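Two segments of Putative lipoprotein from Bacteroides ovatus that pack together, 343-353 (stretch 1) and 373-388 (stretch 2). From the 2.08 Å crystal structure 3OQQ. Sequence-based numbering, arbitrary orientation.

Stretch 1 343-353: KEIHMRGYAPT
Stretch 2 (373-388) NVYYSNTKGSTWGVKL

The contact is a turn-to-loop packing in which the Met347–Tyr350 turn of stretch 1 is held by a few directed hydrogen bonds and by Tyr375 and Tyr376 of stretch 2, burying 863 Å² in total. Stretch 1 runs as an extended strand through Glu344 and Ile345 (phi/psi near -110/130), then enters a type II turn closed by Tyr350 N to Met347 O at 3.1 Å; Gly349, at 84/0, supplies its positive phi. Stretch 2 is loop, with a type I turn from Asn378 to Gly381, until a strand begins at Gly385. The CA atoms of Gly349 and Tyr375 lie 4.6 Å apart, those of Arg348 and Tyr376 5.0 Å, and those of Met347 and Gly385 4.5 Å, so the first two pairs run antiparallel. Here Gly349 N donates to Tyr375 O (2.9 Å, 173°).

Tyr376, at 44/55 with chi1 m, lays one ring face against the Ile345–His346 backbone, and its OH donates to Glu344 O at 2.7 Å. The His346 ring (chi1 m) is slid off this ring, with centroids 5.3 Å apart and planes at 30°. Tyr375, also m, receives Ala351 CA over its face, 3.7 Å from the ring centroid, while Pro352 CD approaches Tyr375 CE1 at 3.6 Å.

Arg348 extends through chi1–chi3 all t. Its NE donates to Ser377 OG (2.9 Å), which in turn donates to Ser382 O (2.7 Å), and Val374 CG1 covers one guanidinium face, 3.7 Å from Arg348 CZ. Arg348 N donates to Thr383 OG1 (3.2 Å), whose hydroxyl donates to Gly385 O (2.7 Å). Selenomethionine Met347 (m, t, m) packs against the bare Gly385, where an ideal CB would fall 2.8 Å from Met347 CG, a clash. Its SE continues to Lys387 CB at 3.9 Å. Water 1 bridges the stretches, donating to His346 O (2.9 Å) and Tyr376 O (2.6 Å) and accepting from Trp384 N (2.8 Å).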

# COMPACT_ATOMS: atom_id res chain seq x y z
N LYS A 343 -17.02 7.93 11.35
CA LYS A 343 -16.88 6.50 11.55
C LYS A 343 -15.65 6.00 10.75
O LYS A 343 -15.50 6.32 9.57
CB LYS A 343 -18.16 5.81 11.08
CG LYS A 343 -18.46 4.48 11.72
CD LYS A 343 -19.38 3.67 10.83
CE LYS A 343 -20.80 4.19 10.77
NZ LYS A 343 -21.53 3.58 9.63
N GLU A 344 -14.76 5.27 11.41
CA GLU A 344 -13.49 4.78 10.89
C GLU A 344 -13.57 3.27 10.69
O GLU A 344 -13.95 2.54 11.61
CB GLU A 344 -12.40 5.16 11.90
CG GLU A 344 -10.98 5.24 11.39
CD GLU A 344 -10.01 5.40 12.55
OE1 GLU A 344 -9.79 6.54 13.00
OE2 GLU A 344 -9.54 4.36 13.06
N ILE A 345 -13.24 2.81 9.47
CA ILE A 345 -13.29 1.38 9.11
C ILE A 345 -11.88 0.90 8.76
O ILE A 345 -11.19 1.55 8.00
CB ILE A 345 -14.32 1.14 7.95
CG1 ILE A 345 -15.68 1.79 8.28
CG2 ILE A 345 -14.48 -0.36 7.60
CD1 ILE A 345 -16.68 1.95 7.10
N HIS A 346 -11.46 -0.23 9.32
CA HIS A 346 -10.18 -0.87 9.01
C HIS A 346 -10.48 -2.27 8.46
O HIS A 346 -11.62 -2.73 8.54
CB HIS A 346 -9.29 -0.94 10.27
CG HIS A 346 -8.86 0.40 10.79
ND1 HIS A 346 -7.55 0.79 10.74
CD2 HIS A 346 -9.58 1.39 11.37
CE1 HIS A 346 -7.49 1.99 11.29
NE2 HIS A 346 -8.70 2.40 11.67
N MSE A 347 -9.46 -2.97 7.95
CA MSE A 347 -9.64 -4.36 7.50
C MSE A 347 -9.68 -5.29 8.72
O MSE A 347 -9.29 -4.89 9.82
CB MSE A 347 -8.52 -4.78 6.55
CG MSE A 347 -8.43 -3.88 5.32
SE MSE A 347 -7.11 -4.43 4.04
CE MSE A 347 -5.52 -4.05 5.07
N ARG A 348 -10.15 -6.55 8.54
CA ARG A 348 -10.23 -7.52 9.62
C ARG A 348 -8.89 -7.68 10.35
O ARG A 348 -7.85 -7.84 9.70
CB ARG A 348 -10.68 -8.88 9.06
CG ARG A 348 -10.90 -9.91 10.13
CD ARG A 348 -11.31 -11.25 9.56
NE ARG A 348 -11.71 -12.16 10.64
CZ ARG A 348 -10.90 -13.03 11.23
NH1 ARG A 348 -9.63 -13.13 10.86
NH2 ARG A 348 -11.35 -13.81 12.20
N GLY A 349 -8.96 -7.62 11.68
CA GLY A 349 -7.81 -7.81 12.54
C GLY A 349 -6.97 -6.57 12.76
O GLY A 349 -5.97 -6.64 13.46
N TYR A 350 -7.35 -5.43 12.14
CA TYR A 350 -6.60 -4.17 12.25
C TYR A 350 -7.30 -3.22 13.21
O TYR A 350 -8.52 -3.02 13.12
CB TYR A 350 -6.42 -3.52 10.87
CG TYR A 350 -5.44 -4.26 9.98
CD1 TYR A 350 -5.85 -5.34 9.20
CD2 TYR A 350 -4.11 -3.85 9.88
CE1 TYR A 350 -4.96 -5.98 8.32
CE2 TYR A 350 -3.21 -4.49 9.02
CZ TYR A 350 -3.65 -5.55 8.24
OH TYR A 350 -2.75 -6.17 7.41
N ALA A 351 -6.51 -2.63 14.11
CA ALA A 351 -6.98 -1.75 15.18
C ALA A 351 -7.47 -0.39 14.71
O ALA A 351 -6.90 0.20 13.77
CB ALA A 351 -5.85 -1.53 16.20
N PRO A 352 -8.46 0.18 15.40
CA PRO A 352 -8.82 1.58 15.12
C PRO A 352 -7.65 2.48 15.51
O PRO A 352 -6.80 2.04 16.28
CB PRO A 352 -10.00 1.84 16.07
CG PRO A 352 -9.76 0.91 17.21
CD PRO A 352 -9.21 -0.33 16.57
N THR A 353 -7.62 3.74 15.05
CA THR A 353 -6.60 4.66 15.53
C THR A 353 -6.87 4.90 17.02
O THR A 353 -8.02 4.70 17.44
CB THR A 353 -6.62 5.98 14.74
OG1 THR A 353 -7.85 6.64 15.00
CG2 THR A 353 -6.44 5.78 13.23
N ASN A 373 -13.53 -10.56 19.68
CA ASN A 373 -12.11 -10.89 19.79
C ASN A 373 -11.29 -10.54 18.57
O ASN A 373 -10.06 -10.57 18.65
CB ASN A 373 -11.97 -12.36 20.12
CG ASN A 373 -12.68 -12.64 21.42
OD1 ASN A 373 -13.61 -13.45 21.47
ND2 ASN A 373 -12.41 -11.81 22.44
N VAL A 374 -11.95 -10.17 17.47
CA VAL A 374 -11.27 -9.78 16.23
C VAL A 374 -11.76 -8.38 15.82
O VAL A 374 -12.98 -8.16 15.75
CB VAL A 374 -11.50 -10.82 15.10
CG1 VAL A 374 -10.83 -10.40 13.81
CG2 VAL A 374 -11.03 -12.22 15.53
N TYR A 375 -10.82 -7.46 15.52
CA TYR A 375 -11.21 -6.11 15.06
C TYR A 375 -11.92 -6.15 13.70
O TYR A 375 -11.49 -6.90 12.83
CB TYR A 375 -9.98 -5.20 14.91
CG TYR A 375 -9.32 -4.77 16.19
CD1 TYR A 375 -9.99 -3.96 17.10
CD2 TYR A 375 -7.98 -5.05 16.43
CE1 TYR A 375 -9.37 -3.52 18.27
CE2 TYR A 375 -7.34 -4.59 17.58
CZ TYR A 375 -8.03 -3.81 18.49
OH TYR A 375 -7.39 -3.34 19.61
N TYR A 376 -12.96 -5.32 13.53
CA TYR A 376 -13.72 -5.13 12.29
C TYR A 376 -14.07 -6.46 11.56
O TYR A 376 -13.81 -6.63 10.37
CB TYR A 376 -12.92 -4.20 11.37
CG TYR A 376 -12.83 -2.78 11.90
CD1 TYR A 376 -13.90 -1.90 11.79
CD2 TYR A 376 -11.67 -2.33 12.52
CE1 TYR A 376 -13.82 -0.59 12.27
CE2 TYR A 376 -11.57 -1.03 13.02
CZ TYR A 376 -12.65 -0.16 12.89
OH TYR A 376 -12.53 1.13 13.35
N SER A 377 -14.73 -7.39 12.27
CA SER A 377 -15.09 -8.66 11.64
C SER A 377 -16.38 -9.17 12.18
O SER A 377 -16.54 -9.14 13.40
CB SER A 377 -13.99 -9.69 11.86
OG SER A 377 -14.25 -10.88 11.14
N ASN A 378 -17.29 -9.70 11.31
CA ASN A 378 -18.53 -10.26 11.84
C ASN A 378 -18.21 -11.62 12.52
O ASN A 378 -17.05 -12.05 12.50
CB ASN A 378 -19.67 -10.34 10.78
CG ASN A 378 -19.62 -11.46 9.76
OD1 ASN A 378 -18.71 -12.31 9.74
ND2 ASN A 378 -20.56 -11.44 8.83
N THR A 379 -19.20 -12.26 13.16
CA THR A 379 -18.98 -13.50 13.91
C THR A 379 -18.57 -14.70 13.02
O THR A 379 -18.08 -15.71 13.54
CB THR A 379 -20.21 -13.86 14.76
OG1 THR A 379 -21.34 -13.96 13.90
CG2 THR A 379 -20.47 -12.83 15.85
N LYS A 380 -18.69 -14.54 11.68
CA LYS A 380 -18.35 -15.58 10.71
C LYS A 380 -17.03 -15.25 9.93
O LYS A 380 -16.79 -15.81 8.86
CB LYS A 380 -19.53 -15.82 9.75
CG LYS A 380 -20.79 -16.33 10.46
CD LYS A 380 -21.91 -16.69 9.49
CE LYS A 380 -22.70 -15.49 9.00
NZ LYS A 380 -23.54 -15.83 7.82
N GLY A 381 -16.18 -14.40 10.52
CA GLY A 381 -14.87 -14.05 9.98
C GLY A 381 -14.86 -13.15 8.76
O GLY A 381 -13.92 -13.21 7.96
N SER A 382 -15.88 -12.29 8.63
CA SER A 382 -15.97 -11.37 7.50
C SER A 382 -14.95 -10.25 7.58
O SER A 382 -14.34 -10.03 8.63
CB SER A 382 -17.36 -10.75 7.42
OG SER A 382 -17.51 -9.69 8.35
N THR A 383 -14.81 -9.52 6.47
CA THR A 383 -14.00 -8.32 6.41
C THR A 383 -14.77 -7.24 5.64
O THR A 383 -15.63 -7.55 4.82
CB THR A 383 -12.59 -8.57 5.80
OG1 THR A 383 -11.84 -7.36 5.95
CG2 THR A 383 -12.64 -8.97 4.33
N TRP A 384 -14.44 -5.96 5.94
CA TRP A 384 -14.98 -4.79 5.26
C TRP A 384 -13.89 -4.19 4.35
O TRP A 384 -14.13 -3.17 3.75
CB TRP A 384 -15.51 -3.73 6.24
CG TRP A 384 -16.90 -3.99 6.72
CD1 TRP A 384 -18.06 -3.51 6.18
CD2 TRP A 384 -17.28 -4.83 7.82
NE1 TRP A 384 -19.15 -3.99 6.89
CE2 TRP A 384 -18.70 -4.78 7.92
CE3 TRP A 384 -16.57 -5.65 8.72
CZ2 TRP A 384 -19.40 -5.46 8.91
CZ3 TRP A 384 -17.27 -6.32 9.71
CH2 TRP A 384 -18.67 -6.24 9.78
N GLY A 385 -12.74 -4.85 4.27
CA GLY A 385 -11.63 -4.41 3.43
C GLY A 385 -10.65 -5.50 3.07
O GLY A 385 -10.37 -6.38 3.88
N VAL A 386 -10.07 -5.41 1.86
CA VAL A 386 -9.07 -6.35 1.35
C VAL A 386 -7.90 -5.59 0.70
O VAL A 386 -8.09 -4.50 0.16
CB VAL A 386 -9.66 -7.43 0.39
CG1 VAL A 386 -10.54 -8.42 1.15
CG2 VAL A 386 -10.44 -6.80 -0.77
N LYS A 387 -6.70 -6.15 0.80
CA LYS A 387 -5.49 -5.58 0.22
C LYS A 387 -4.99 -6.57 -0.81
O LYS A 387 -4.67 -7.73 -0.49
CB LYS A 387 -4.46 -5.28 1.31
CG LYS A 387 -3.24 -4.52 0.81
CD LYS A 387 -2.41 -4.09 2.02
CE LYS A 387 -1.43 -5.14 2.48
NZ LYS A 387 -0.62 -4.64 3.62
N LEU A 388 -4.97 -6.12 -2.06
CA LEU A 388 -4.74 -6.98 -3.22
C LEU A 388 -3.54 -6.57 -4.09
O LEU A 388 -3.13 -5.42 -4.03
CB LEU A 388 -6.04 -6.90 -4.08
CG LEU A 388 -7.39 -7.07 -3.35
CD1 LEU A 388 -8.54 -6.98 -4.29
CD2 LEU A 388 -7.47 -8.41 -2.61
O HOH W 1 -12.92 -5.35 8.27
O HOH W 2 -13.97 -13.07 13.05
O HOH W 3 -2.49 -4.01 5.42